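Local coordinates for protein homoserine dehydrogenase (Thermoplasma acidophilum, PDB 3ING) that probably catalyses the NADP-dependent interconversion of aspartate semialdehyde and homoserine, a step shared by threonine and methionine biosynthesis, at residues L85-C89 with L102-A106; A146-P150 with V299-D304; Y177-N181 with I280-G284. All coordinates share one frame; numbering follows the deposited sequence.

Contact 1: residues L85-C89 with L102-A106; sequences LLVDC and LYRMA. With NDP (NADPH dihydro-nicotinamide-adenine-dinucleotide phosphate), chain C.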
ATOM      1  N   LEU A  85      16.901  13.687  10.769  1.00 22.16           N
ATOM      2  CA  LEU A  85      16.959  12.437  10.037  1.00 24.15           C
ATOM      3  C   LEU A  85      18.188  12.326   9.157  1.00 21.20           C
ATOM      4  O   LEU A  85      18.589  13.302   8.512  1.00 22.16           O
ATOM      5  CB  LEU A  85      15.673  12.419   9.203  1.00 27.76           C
ATOM      6  CG  LEU A  85      15.102  11.307   8.357  1.00 39.62           C
ATOM      7  CD1 LEU A  85      13.547  11.452   8.309  1.00 32.77           C
ATOM      8  CD2 LEU A  85      15.698  11.394   6.989  1.00 38.12           C
ATOM      9  N   LEU A  86      18.808  11.142   9.156  0.50 22.52           N
ATOM     10  CA  LEU A  86      19.903  10.819   8.253  0.50 21.30           C
ATOM     11  C   LEU A  86      19.373   9.892   7.168  0.50 21.64           C
ATOM     12  O   LEU A  86      18.623   8.957   7.462  0.50 21.44           O
ATOM     13  CB  LEU A  86      21.062  10.122   8.974  0.50 25.09           C
ATOM     14  CG  LEU A  86      22.116   9.530   8.009  0.50 25.54           C
ATOM     15  CD1 LEU A  86      23.223  10.547   7.654  0.50 25.46           C
ATOM     16  CD2 LEU A  86      22.693   8.265   8.590  0.50 30.01           C
ATOM     17  N   VAL A  87      19.739  10.172   5.919  1.00 20.73           N
ATOM     18  CA  VAL A  87      19.337   9.363   4.788  1.00 22.06           C
ATOM     19  C   VAL A  87      20.594   8.715   4.188  1.00 23.43           C
ATOM     20  O   VAL A  87      21.566   9.397   3.841  1.00 22.18           O
ATOM     21  CB  VAL A  87      18.625  10.204   3.731  1.00 24.11           C
ATOM     22  CG1 VAL A  87      18.154   9.286   2.552  1.00 22.48           C
ATOM     23  CG2 VAL A  87      17.478  11.005   4.355  1.00 21.67           C
ATOM     24  N   ASP A  88      20.578   7.388   4.117  1.00 22.62           N
ATOM     25  CA  ASP A  88      21.692   6.606   3.578  1.00 23.41           C
ATOM     26  C   ASP A  88      21.410   6.120   2.175  1.00 22.25           C
ATOM     27  O   ASP A  88      20.618   5.208   1.987  1.00 19.50           O
ATOM     28  CB  ASP A  88      21.961   5.400   4.472  1.00 22.75           C
ATOM     29  CG  ASP A  88      23.157   4.583   4.025  1.00 20.62           C
ATOM     30  OD1 ASP A  88      23.854   5.035   3.115  1.00 22.02           O
ATOM     31  OD2 ASP A  88      23.411   3.484   4.614  1.00 23.20           O
ATOM     32  N   CYS A  89      22.020   6.782   1.196  1.00 22.32           N
ATOM     33  CA  CYS A  89      21.987   6.339  -0.169  1.00 20.88           C
ATOM     34  C   CYS A  89      23.403   5.943  -0.645  1.00 20.25           C
ATOM     35  O   CYS A  89      23.768   6.133  -1.827  1.00 21.27           O
ATOM     36  CB  CYS A  89      21.414   7.448  -1.054  1.00 24.12           C
ATOM     37  SG  CYS A  89      19.636   7.728  -0.769  1.00 23.09           S
ATOM     38  N   LEU A 102      27.297   4.267  11.038  1.00 19.79           N
ATOM     39  CA  LEU A 102      26.613   5.456  10.631  1.00 21.77           C
ATOM     40  C   LEU A 102      25.283   5.630  11.350  1.00 19.61           C
ATOM     41  O   LEU A 102      25.026   6.700  11.864  1.00 21.93           O
ATOM     42  CB  LEU A 102      26.423   5.446   9.120  1.00 18.64           C
ATOM     43  CG  LEU A 102      25.769   6.628   8.445  1.00 28.23           C
ATOM     44  CD1 LEU A 102      26.633   7.864   8.573  1.00 25.98           C
ATOM     45  CD2 LEU A 102      25.511   6.236   6.976  1.00 23.23           C
ATOM     46  N   TYR A 103      24.462   4.591  11.384  1.00 19.79           N
ATOM     47  CA  TYR A 103      23.138   4.656  11.980  1.00 20.42           C
ATOM     48  C   TYR A 103      23.261   4.868  13.478  1.00 22.49           C
ATOM     49  O   TYR A 103      22.555   5.689  14.048  1.00 23.31           O
ATOM     50  CB  TYR A 103      22.308   3.399  11.675  1.00 22.33           C
ATOM     51  CG  TYR A 103      22.226   3.041  10.180  1.00 20.19           C
ATOM     52  CD1 TYR A 103      22.506   3.961   9.192  1.00 19.91           C
ATOM     53  CD2 TYR A 103      21.905   1.746   9.773  1.00 19.84           C
ATOM     54  CE1 TYR A 103      22.470   3.577   7.846  1.00 20.71           C
ATOM     55  CE2 TYR A 103      21.889   1.376   8.453  1.00 24.51           C
ATOM     56  CZ  TYR A 103      22.176   2.296   7.494  1.00 23.81           C
ATOM     57  OH  TYR A 103      22.168   1.882   6.179  1.00 22.78           O
ATOM     58  N   ARG A 104      24.233   4.194  14.099  1.00 19.01           N
ATOM     59  CA  ARG A 104      24.468   4.363  15.529  1.00 18.98           C
ATOM     60  C   ARG A 104      24.836   5.824  15.820  1.00 20.08           C
ATOM     61  O   ARG A 104      24.253   6.459  16.707  1.00 20.78           O
ATOM     62  CB  ARG A 104      25.576   3.429  16.005  1.00 16.50           C
ATOM     63  CG  ARG A 104      25.908   3.689  17.481  1.00 20.19           C
ATOM     64  CD  ARG A 104      26.735   2.609  18.051  1.00 19.21           C
ATOM     65  NE  ARG A 104      27.318   2.992  19.337  1.00 20.16           N
ATOM     66  CZ  ARG A 104      28.063   2.190  20.083  1.00 26.08           C
ATOM     67  NH1 ARG A 104      28.354   0.967  19.684  1.00 23.46           N
ATOM     68  NH2 ARG A 104      28.539   2.625  21.240  1.00 23.02           N
HETATM   69  N   MSE A 105      25.771   6.369  15.050  1.00 19.65           N
HETATM   70  CA  MSE A 105      26.129   7.774  15.208  1.00 21.96           C
HETATM   71  C   MSE A 105      24.906   8.681  15.066  1.00 22.72           C
HETATM   72  O   MSE A 105      24.688   9.606  15.890  1.00 22.92           O
HETATM   73  CB  MSE A 105      27.152   8.193  14.161  1.00 21.11           C
HETATM   74  CG  MSE A 105      27.517   9.685  14.234  1.00 31.54           C
HETATM   75 SE   MSE A 105      28.825  10.147  12.859  0.75 35.66          SE
HETATM   76  CE  MSE A 105      30.153   8.888  13.381  1.00 25.15           C
ATOM     77  N   ALA A 106      24.109   8.431  14.027  1.00 20.30           N
ATOM     78  CA  ALA A 106      22.877   9.190  13.805  1.00 19.65           C
ATOM     79  C   ALA A 106      21.942   9.109  15.009  1.00 21.03           C
ATOM     80  O   ALA A 106      21.491  10.139  15.513  1.00 21.92           O
ATOM     81  CB  ALA A 106      22.162   8.717  12.547  1.00 19.82           C
TER
HETATM   82  PA  NDP C 326      25.722   5.000  -6.744  1.00 23.13           P
HETATM   83  O1A NDP C 326      25.191   5.555  -8.003  1.00 20.48           O
HETATM   84  O2A NDP C 326      27.002   4.259  -6.834  1.00 20.11           O
HETATM   85  O5B NDP C 326      25.932   6.173  -5.661  1.00 21.40           O
HETATM   86  C5B NDP C 326      26.534   6.015  -4.392  1.00 22.01           C
HETATM   87  C4B NDP C 326      26.786   7.373  -3.756  1.00 22.11           C
HETATM   88  O4B NDP C 326      27.473   7.252  -2.537  1.00 23.09           O
HETATM   89  C3B NDP C 326      27.711   8.247  -4.615  1.00 20.62           C
HETATM   90  O3B NDP C 326      27.483   9.625  -4.365  1.00 21.58           O
HETATM   91  C2B NDP C 326      29.068   7.861  -4.133  1.00 19.44           C
HETATM   92  O2B NDP C 326      30.059   8.823  -4.363  1.00 24.11           O
HETATM   93  C1B NDP C 326      28.791   7.784  -2.656  1.00 18.91           C
HETATM   94  N9A NDP C 326      29.706   6.942  -1.896  1.00 23.58           N
HETATM   95  C8A NDP C 326      30.395   5.816  -2.253  1.00 26.33           C
HETATM   96  N7A NDP C 326      31.063   5.370  -1.143  1.00 23.13           N
HETATM   97  C5A NDP C 326      30.791   6.197  -0.123  1.00 26.50           C
HETATM   98  C6A NDP C 326      31.236   6.183   1.183  1.00 28.98           C
HETATM   99  N6A NDP C 326      31.807   5.092   1.688  1.00 41.16           N
HETATM  100  N1A NDP C 326      30.760   7.166   1.973  1.00 25.79           N
HETATM  101  C2A NDP C 326      29.928   8.173   1.527  1.00 29.38           C
HETATM  102  N3A NDP C 326      29.466   8.200   0.224  1.00 27.05           N
HETATM  103  C4A NDP C 326      29.927   7.186  -0.565  1.00 22.86           C
HETATM  104  O3  NDP C 326      24.617   4.059  -6.055  1.00 14.44           O
HETATM  105  PN  NDP C 326      23.026   4.132  -6.280  1.00 19.47           P
HETATM  106  O1N NDP C 326      22.681   3.438  -7.557  1.00 22.62           O
HETATM  107  O2N NDP C 326      22.621   5.556  -6.066  1.00 19.22           O
HETATM  108  O5D NDP C 326      22.450   3.209  -5.076  1.00 21.32           O
HETATM  109  C5D NDP C 326      22.590   3.766  -3.768  1.00 22.36           C
HETATM  110  C4D NDP C 326      22.033   2.780  -2.747  1.00 23.30           C
HETATM  111  O4D NDP C 326      20.670   2.578  -3.048  1.00 22.88           O
HETATM  112  C3D NDP C 326      22.669   1.417  -2.797  1.00 20.76           C
HETATM  113  O3D NDP C 326      22.968   0.889  -1.499  1.00 18.82           O
HETATM  114  C2D NDP C 326      21.664   0.563  -3.546  1.00 20.15           C
HETATM  115  O2D NDP C 326      21.736  -0.795  -3.205  1.00 20.22           O
HETATM  116  C1D NDP C 326      20.361   1.194  -3.114  1.00 18.29           C
HETATM  117  N1N NDP C 326      19.253   0.928  -4.015  1.00 18.16           N
HETATM  118  C2N NDP C 326      19.358   1.281  -5.335  1.00 20.41           C
HETATM  119  C3N NDP C 326      18.419   0.895  -6.280  1.00 24.90           C
HETATM  120  C7N NDP C 326      18.522   1.435  -7.655  1.00 27.90           C
HETATM  121  O7N NDP C 326      17.331   1.690  -8.296  1.00 34.74           O
HETATM  122  N7N NDP C 326      19.682   1.778  -8.199  1.00 26.05           N
HETATM  123  C4N NDP C 326      17.054   0.365  -5.852  1.00 25.56           C
HETATM  124  C5N NDP C 326      17.034   0.052  -4.382  1.00 19.13           C
HETATM  125  C6N NDP C 326      18.100   0.356  -3.538  1.00 17.90           C
HETATM  126  P2B NDP C 326      30.368   9.447  -5.807  1.00 35.51           P
HETATM  127  O1X NDP C 326      31.630  10.206  -5.497  1.00 36.04           O
HETATM  128  O2X NDP C 326      29.160  10.238  -6.390  1.00 27.68           O
HETATM  129  O3X NDP C 326      30.629   8.251  -6.666  1.00 20.80           O
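Y103 and D88 meet nearly at right angles, the phenol reaching across from helix 97-108 to the carboxylate at the end of strand 85-88. The hydroxyl OH of Y103 donates to OD2 of D88 over 2.6 Å, using the anti lone pair of that oxygen, and ring and carboxylate planes are turned 62° apart. The carboxylate oxygen OD2 lies at the ring edge rather than over a face. CG of D88 is anti to the backbone N (chi1 -177°), which places OD2 at the Y103 hydroxyl, while the other oxygen, OD1, is bonded to T90 OG1. With both oxygens engaged, the buried carboxylate is fixed in rotation; T115 OG1 in turn holds the hydroxyl of Y103.

Beside it the contact is apolar. The CD2 methyl of L86 pushes obliquely against the branch point of L102, with L86 CD2 only 3.5 Å from L102 CG, a tight fit. One turn further along the helix, the methyl CB of A106 packs 4.0 Å from CB of L86.

The axes of 85-88 and 102-106 approach to 9.4 Å and run almost antiparallel, at 168°, as in the beta-alpha-beta unit of a Rossmann fold. Strand 85-88 lies between strands 4-10 and 112-115, with helix 97-108 on one face of the sheet and helix 306-321 packed against L85 and V87 on the other.

Contact 2: residues A146-P150 with V299-D304; sequences AGGVP and VSDIYD. With NA (sodium ion), chain B.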
ATOM      1  N   ALA A 146      12.813  -4.010  -3.411  1.00 28.53           N
ATOM      2  CA  ALA A 146      11.963  -3.601  -4.537  1.00 31.81           C
ATOM      3  C   ALA A 146      11.869  -2.090  -4.579  1.00 32.08           C
ATOM      4  O   ALA A 146      10.812  -1.497  -4.367  1.00 39.45           O
ATOM      5  CB  ALA A 146      10.531  -4.234  -4.483  1.00 26.72           C
ATOM      6  N   GLY A 147      12.998  -1.474  -4.811  1.00 31.99           N
ATOM      7  CA  GLY A 147      13.114  -0.020  -4.950  1.00 31.78           C
ATOM      8  C   GLY A 147      11.845   0.795  -4.834  1.00 30.16           C
ATOM      9  O   GLY A 147      11.455   1.220  -3.759  1.00 37.39           O
ATOM     10  N   GLY A 148      11.172   0.979  -5.948  1.00 28.29           N
ATOM     11  CA  GLY A 148      10.031   1.858  -5.997  1.00 31.14           C
ATOM     12  C   GLY A 148       8.677   1.221  -5.782  1.00 32.67           C
ATOM     13  O   GLY A 148       7.662   1.908  -5.831  1.00 39.18           O
ATOM     14  N   VAL A 149       8.613  -0.069  -5.518  1.00 29.11           N
ATOM     15  CA  VAL A 149       7.312  -0.689  -5.279  1.00 26.52           C
ATOM     16  C   VAL A 149       6.974  -0.558  -3.797  1.00 25.89           C
ATOM     17  O   VAL A 149       7.763  -0.957  -2.978  1.00 26.48           O
ATOM     18  CB  VAL A 149       7.291  -2.185  -5.652  1.00 26.86           C
ATOM     19  CG1 VAL A 149       5.889  -2.737  -5.412  1.00 22.21           C
ATOM     20  CG2 VAL A 149       7.703  -2.385  -7.117  1.00 24.84           C
ATOM     21  N   PRO A 150       5.816   0.012  -3.454  1.00 27.00           N
ATOM     22  CA  PRO A 150       5.442   0.059  -2.038  1.00 24.36           C
ATOM     23  C   PRO A 150       5.327  -1.325  -1.417  1.00 23.11           C
ATOM     24  O   PRO A 150       4.602  -2.195  -1.914  1.00 22.00           O
ATOM     25  CB  PRO A 150       4.071   0.752  -2.050  1.00 26.29           C
ATOM     26  CG  PRO A 150       4.046   1.503  -3.341  1.00 27.82           C
ATOM     27  CD  PRO A 150       4.822   0.666  -4.313  1.00 28.03           C
ATOM     28  N   VAL A 299       1.203  -6.540  -5.659  1.00 19.55           N
ATOM     29  CA  VAL A 299       1.676  -5.150  -5.815  1.00 20.61           C
ATOM     30  C   VAL A 299       2.841  -5.196  -6.774  1.00 20.55           C
ATOM     31  O   VAL A 299       3.701  -6.087  -6.673  1.00 21.79           O
ATOM     32  CB  VAL A 299       2.119  -4.515  -4.495  1.00 19.80           C
ATOM     33  CG1 VAL A 299       2.504  -3.014  -4.700  1.00 15.25           C
ATOM     34  CG2 VAL A 299       1.049  -4.670  -3.386  1.00 21.56           C
ATOM     35  N   SER A 300       2.827  -4.311  -7.746  1.00 20.78           N
ATOM     36  CA  SER A 300       3.918  -4.226  -8.708  1.00 18.69           C
ATOM     37  C   SER A 300       4.041  -2.806  -9.250  1.00 21.19           C
ATOM     38  O   SER A 300       3.259  -1.924  -8.905  1.00 21.40           O
ATOM     39  CB  SER A 300       3.704  -5.233  -9.840  1.00 18.16           C
ATOM     40  OG  SER A 300       2.574  -4.935 -10.617  1.00 20.81           O
ATOM     41  N   ASP A 301       5.036  -2.576 -10.102  1.00 21.78           N
ATOM     42  CA  ASP A 301       5.086  -1.327 -10.837  1.00 22.22           C
ATOM     43  C   ASP A 301       5.469  -1.575 -12.280  1.00 21.72           C
ATOM     44  O   ASP A 301       5.791  -2.696 -12.659  1.00 21.30           O
ATOM     45  CB  ASP A 301       6.006  -0.272 -10.177  1.00 22.89           C
ATOM     46  CG  ASP A 301       7.456  -0.696 -10.080  1.00 29.63           C
ATOM     47  OD1 ASP A 301       7.832  -1.756 -10.597  1.00 22.99           O
ATOM     48  OD2 ASP A 301       8.202   0.042  -9.397  1.00 30.28           O
ATOM     49  N   ILE A 302       5.489  -0.499 -13.048  1.00 22.45           N
ATOM     50  CA  ILE A 302       5.759  -0.590 -14.465  1.00 25.85           C
ATOM     51  C   ILE A 302       7.237  -0.378 -14.756  1.00 27.32           C
ATOM     52  O   ILE A 302       7.821  -1.044 -15.590  1.00 23.53           O
ATOM     53  CB  ILE A 302       4.886   0.442 -15.194  1.00 28.22           C
ATOM     54  CG1 ILE A 302       3.396   0.093 -15.017  1.00 30.41           C
ATOM     55  CG2 ILE A 302       5.216   0.546 -16.669  1.00 29.47           C
ATOM     56  CD1 ILE A 302       3.001  -1.227 -15.590  1.00 32.96           C
ATOM     57  N   TYR A 303       7.850   0.586 -14.095  1.00 25.34           N
ATOM     58  CA  TYR A 303       9.238   0.879 -14.369  1.00 24.70           C
ATOM     59  C   TYR A 303       9.890   1.183 -13.040  1.00 24.24           C
ATOM     60  O   TYR A 303       9.581   2.193 -12.444  1.00 25.32           O
ATOM     61  CB  TYR A 303       9.325   2.082 -15.293  1.00 23.28           C
ATOM     62  CG  TYR A 303      10.739   2.379 -15.733  1.00 27.96           C
ATOM     63  CD1 TYR A 303      11.578   3.164 -14.963  1.00 26.36           C
ATOM     64  CD2 TYR A 303      11.242   1.841 -16.915  1.00 27.44           C
ATOM     65  CE1 TYR A 303      12.902   3.418 -15.364  1.00 27.74           C
ATOM     66  CE2 TYR A 303      12.549   2.063 -17.314  1.00 32.56           C
ATOM     67  CZ  TYR A 303      13.376   2.868 -16.556  1.00 30.66           C
ATOM     68  OH  TYR A 303      14.680   3.125 -16.997  1.00 29.29           O
ATOM     69  N   ASP A 304      10.745   0.298 -12.572  1.00 22.10           N
ATOM     70  CA  ASP A 304      11.373   0.501 -11.283  1.00 26.54           C
ATOM     71  C   ASP A 304      12.817   0.941 -11.500  1.00 26.68           C
ATOM     72  O   ASP A 304      13.675   0.160 -11.905  1.00 27.23           O
ATOM     73  CB  ASP A 304      11.333  -0.767 -10.479  1.00 25.92           C
ATOM     74  CG  ASP A 304      11.544  -0.514  -9.012  1.00 38.07           C
ATOM     75  OD1 ASP A 304      12.702  -0.339  -8.577  1.00 43.60           O
ATOM     76  OD2 ASP A 304      10.528  -0.472  -8.307  1.00 34.78           O
TER
HETATM   77 NA    NA B 325      10.011  -0.972  -1.683  1.00 28.32          NA
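A glycine-rich loop is held here against an edge strand by a hydrogen bond from a loop amide to an aspartate carboxylate and by a valine pair: A146-P150, which follows the last strand of the Rossmann-type sheet, meets V299-D304 at the end of strand 296-301 in the antiparallel sheet. Within the chain that strand is outermost, but V299, S300 and D301 pair antiparallel with a strand of the second subunit, carrying the sheet across the dimer interface.

D304 makes the polar link. The amide N of G148 donates to D304 OD2 at 2.8 Å, on the syn side and 20° out of the carboxylate plane, with a weak second bond to OD1. A side chain on G147 would run into this carboxylate, and G147 itself touches the bound NADPH. D301 has its OD1 bonded to the amide of L285, and its carboxylate group is pressed close to a methyl, V149 CG2 lying 3.4 Å from D301 CG.

V149 has CG1 anti to its amide (chi1 -178°), which turns that branch to V299 while CG2 faces D301. The two valine side chains lie alongside each other, running opposite ways, tightly packed with 3.5 Å between V149 CG1 and V299 CG1. The same loop builds the sodium site, completed by E142 and V145: the ion is bound by the carbonyl oxygens A146 O at 2.9 Å and V149 O at 2.6 Å.

Contact 3: residues Y177-N181 with I280-G284; sequences YVIRN and IGMDG. With EDO (1,2-ethanediol), chain F.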
ATOM      1  N   TYR A 177      16.550  -8.951 -14.860  1.00 21.90           N
ATOM      2  CA  TYR A 177      16.695  -8.324 -16.157  1.00 22.92           C
ATOM      3  C   TYR A 177      17.688  -9.124 -16.954  1.00 22.12           C
ATOM      4  O   TYR A 177      17.489  -9.411 -18.169  1.00 22.02           O
ATOM      5  CB  TYR A 177      17.198  -6.894 -15.923  1.00 24.32           C
ATOM      6  CG  TYR A 177      17.203  -5.970 -17.105  1.00 28.52           C
ATOM      7  CD1 TYR A 177      16.021  -5.512 -17.644  1.00 29.55           C
ATOM      8  CD2 TYR A 177      18.393  -5.494 -17.646  1.00 27.92           C
ATOM      9  CE1 TYR A 177      16.008  -4.635 -18.722  1.00 32.19           C
ATOM     10  CE2 TYR A 177      18.391  -4.624 -18.716  1.00 34.18           C
ATOM     11  CZ  TYR A 177      17.187  -4.193 -19.245  1.00 31.90           C
ATOM     12  OH  TYR A 177      17.117  -3.290 -20.279  1.00 33.99           O
ATOM     13  N   VAL A 178      18.780  -9.507 -16.289  1.00 21.22           N
ATOM     14  CA  VAL A 178      19.842 -10.314 -16.952  1.00 21.61           C
ATOM     15  C   VAL A 178      19.312 -11.652 -17.411  1.00 20.10           C
ATOM     16  O   VAL A 178      19.485 -12.035 -18.543  1.00 22.05           O
ATOM     17  CB  VAL A 178      21.073 -10.545 -16.028  1.00 22.30           C
ATOM     18  CG1 VAL A 178      21.928 -11.697 -16.523  1.00 20.02           C
ATOM     19  CG2 VAL A 178      21.906  -9.243 -15.922  1.00 23.25           C
ATOM     20  N   ILE A 179      18.667 -12.384 -16.521  1.00 21.06           N
ATOM     21  CA  ILE A 179      18.092 -13.695 -16.862  1.00 23.33           C
ATOM     22  C   ILE A 179      17.100 -13.560 -18.016  1.00 23.98           C
ATOM     23  O   ILE A 179      17.156 -14.293 -18.991  1.00 26.55           O
ATOM     24  CB  ILE A 179      17.386 -14.305 -15.597  1.00 25.07           C
ATOM     25  CG1 ILE A 179      18.425 -14.727 -14.550  1.00 27.90           C
ATOM     26  CG2 ILE A 179      16.514 -15.493 -15.959  1.00 29.74           C
ATOM     27  CD1 ILE A 179      17.808 -15.089 -13.197  1.00 24.39           C
ATOM     28  N   ARG A 180      16.188 -12.595 -17.920  1.00 25.42           N
ATOM     29  CA  ARG A 180      15.170 -12.455 -18.975  1.00 25.59           C
ATOM     30  C   ARG A 180      15.747 -12.096 -20.346  1.00 27.10           C
ATOM     31  O   ARG A 180      15.296 -12.595 -21.383  1.00 28.75           O
ATOM     32  CB  ARG A 180      14.123 -11.441 -18.547  1.00 24.52           C
ATOM     33  CG  ARG A 180      13.342 -11.936 -17.350  1.00 28.16           C
ATOM     34  CD  ARG A 180      12.282 -10.970 -16.926  1.00 29.52           C
ATOM     35  NE  ARG A 180      11.237 -10.830 -17.928  1.00 35.92           N
ATOM     36  CZ  ARG A 180      10.089 -10.182 -17.744  1.00 33.96           C
ATOM     37  NH1 ARG A 180       9.807  -9.607 -16.595  1.00 37.07           N
ATOM     38  NH2 ARG A 180       9.214 -10.135 -18.721  1.00 38.46           N
ATOM     39  N   ASN A 181      16.722 -11.203 -20.344  1.00 27.06           N
ATOM     40  CA  ASN A 181      17.344 -10.762 -21.559  1.00 28.48           C
ATOM     41  C   ASN A 181      18.283 -11.817 -22.136  1.00 27.29           C
ATOM     42  O   ASN A 181      18.380 -11.979 -23.340  1.00 29.32           O
ATOM     43  CB  ASN A 181      18.063  -9.435 -21.320  1.00 27.68           C
ATOM     44  CG  ASN A 181      17.124  -8.277 -21.372  1.00 33.01           C
ATOM     45  OD1 ASN A 181      16.884  -7.739 -22.441  1.00 32.74           O
ATOM     46  ND2 ASN A 181      16.481  -7.963 -20.250  1.00 28.51           N
ATOM     47  N   ILE A 280       4.464  -9.167 -14.241  1.00 24.35           N
ATOM     48  CA  ILE A 280       5.432  -8.098 -14.070  1.00 24.06           C
ATOM     49  C   ILE A 280       6.282  -7.918 -15.319  1.00 23.67           C
ATOM     50  O   ILE A 280       6.931  -8.857 -15.813  1.00 24.19           O
ATOM     51  CB  ILE A 280       6.290  -8.325 -12.834  1.00 26.00           C
ATOM     52  CG1 ILE A 280       5.398  -8.444 -11.593  1.00 23.41           C
ATOM     53  CG2 ILE A 280       7.334  -7.182 -12.662  1.00 24.30           C
ATOM     54  CD1 ILE A 280       6.174  -9.025 -10.360  1.00 20.13           C
ATOM     55  N   GLY A 281       6.295  -6.687 -15.807  1.00 25.10           N
ATOM     56  CA  GLY A 281       6.973  -6.350 -17.052  1.00 25.30           C
ATOM     57  C   GLY A 281       8.478  -6.323 -16.894  1.00 24.66           C
ATOM     58  O   GLY A 281       9.023  -6.339 -15.781  1.00 23.90           O
HETATM   59  N   MSE A 282       9.144  -6.281 -18.041  1.00 25.96           N
HETATM   60  CA  MSE A 282      10.614  -6.318 -18.129  1.00 26.99           C
HETATM   61  C   MSE A 282      11.293  -5.319 -17.235  1.00 24.53           C
HETATM   62  O   MSE A 282      12.354  -5.604 -16.710  1.00 23.09           O
HETATM   63  CB  MSE A 282      11.042  -6.020 -19.577  1.00 27.02           C
HETATM   64  CG  MSE A 282      12.554  -5.989 -19.796  1.00 34.22           C
HETATM   65 SE   MSE A 282      13.333  -7.756 -19.453  0.75 32.35          SE
HETATM   66  CE  MSE A 282      12.845  -8.645 -21.168  1.00 27.55           C
ATOM     67  N   ASP A 283      10.714  -4.128 -17.102  1.00 22.57           N
ATOM     68  CA  ASP A 283      11.345  -3.058 -16.304  1.00 21.82           C
ATOM     69  C   ASP A 283      10.769  -2.890 -14.908  1.00 23.03           C
ATOM     70  O   ASP A 283      11.143  -1.952 -14.180  1.00 22.22           O
ATOM     71  CB  ASP A 283      11.209  -1.722 -17.024  1.00 21.94           C
ATOM     72  CG  ASP A 283      11.955  -1.686 -18.321  1.00 25.18           C
ATOM     73  OD1 ASP A 283      13.116  -2.119 -18.328  1.00 27.25           O
ATOM     74  OD2 ASP A 283      11.348  -1.275 -19.330  1.00 26.03           O
ATOM     75  N   GLY A 284       9.907  -3.808 -14.500  1.00 22.62           N
ATOM     76  CA  GLY A 284       9.237  -3.651 -13.224  1.00 23.66           C
ATOM     77  C   GLY A 284       9.637  -4.671 -12.189  1.00 22.60           C
ATOM     78  O   GLY A 284      10.373  -5.620 -12.489  1.00 23.82           O
TER
HETATM   79  C1  EDO F 329      12.022  -8.187 -13.899  1.00 65.40           C
HETATM   80  O1  EDO F 329      10.881  -7.939 -14.733  1.00 68.42           O
HETATM   81  C2  EDO F 329      13.279  -7.504 -14.444  1.00 65.03           C
HETATM   82  O2  EDO F 329      13.454  -6.222 -13.820  1.00 64.13           O
HETATM   83  O   HOH W   1      14.682  -2.106 -20.503  1.00 39.50           O
HETATM   84  O   HOH W   2       6.427  -9.292 -19.099  1.00 41.97           O
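The selenium of the selenomethionine M282 lies against a side-chain amide, with M282 SE 3.3 Å from N181 ND2, and makes an oblique Met-aromatic contact, M282 SE being 4.9 Å from the centroid of the Y177 ring. M282 belongs to the type I beta turn G281-G284, which leads into strand 286-291 and here packs on helix 173-183.

The amide of N181 is held by a bond back along the helix: N181 ND2 donates to Y177 O at 2.7 Å with an angle of 164°, while N181 N reaches the same oxygen from the opposite face of its plane. This also sets ND2 over the centre of one face of the Y177 ring. The M282 and Y177 side chains run roughly perpendicular to each other, the M282 chain bent at chi2 and chi3 to bring the selenium back to the helix, and M282 O lies at the ring edge. K198 makes a cation-pi contact with Y177 and a salt bridge with D283 OD1, and a water joins that oxygen to Y177 OH.

R180 and M282 are aligned head to tail. The bend of the arginine at chi3 (66°) turns NH1 to the loop, where R180 NH1 donates to I280 O at 3.1 Å, the donor tilted 32° from the carbonyl plane. Replacing R180 by an alanine would take away the guanidinium and is likely to leave I280 O without its charged donor and to uncover one side of M282. An ethanediol molecule, probably from the crystallisation liquor, receives a weak bond from NH1. M282 CA lies over one face of the guanidinium, 3.6 Å above its plane.

Contact 1 lies in the nucleotide-binding sheet, on the opposite side of the chain's centre from contacts 2 and 3. Its centre is about 24 Å from that of contact 2 and about 32 Å from that of contact 3. The NADPH spans the gap between contacts 1 and 2, touching C89 of the first and G147 of the second; G147 is also about 6 Å from the side chain of K217, the predicted proton donor. Contacts 2 and 3, with centres about 13 Å apart, touch directly: D304 N probably bonds to D283 O at 2.8 Å. The turn packed on helix 173-183 is thus tied to D304, whose carboxylate holds the loop that touches NADPH, although the D283 side chain stays about 11 Å from the cofactor.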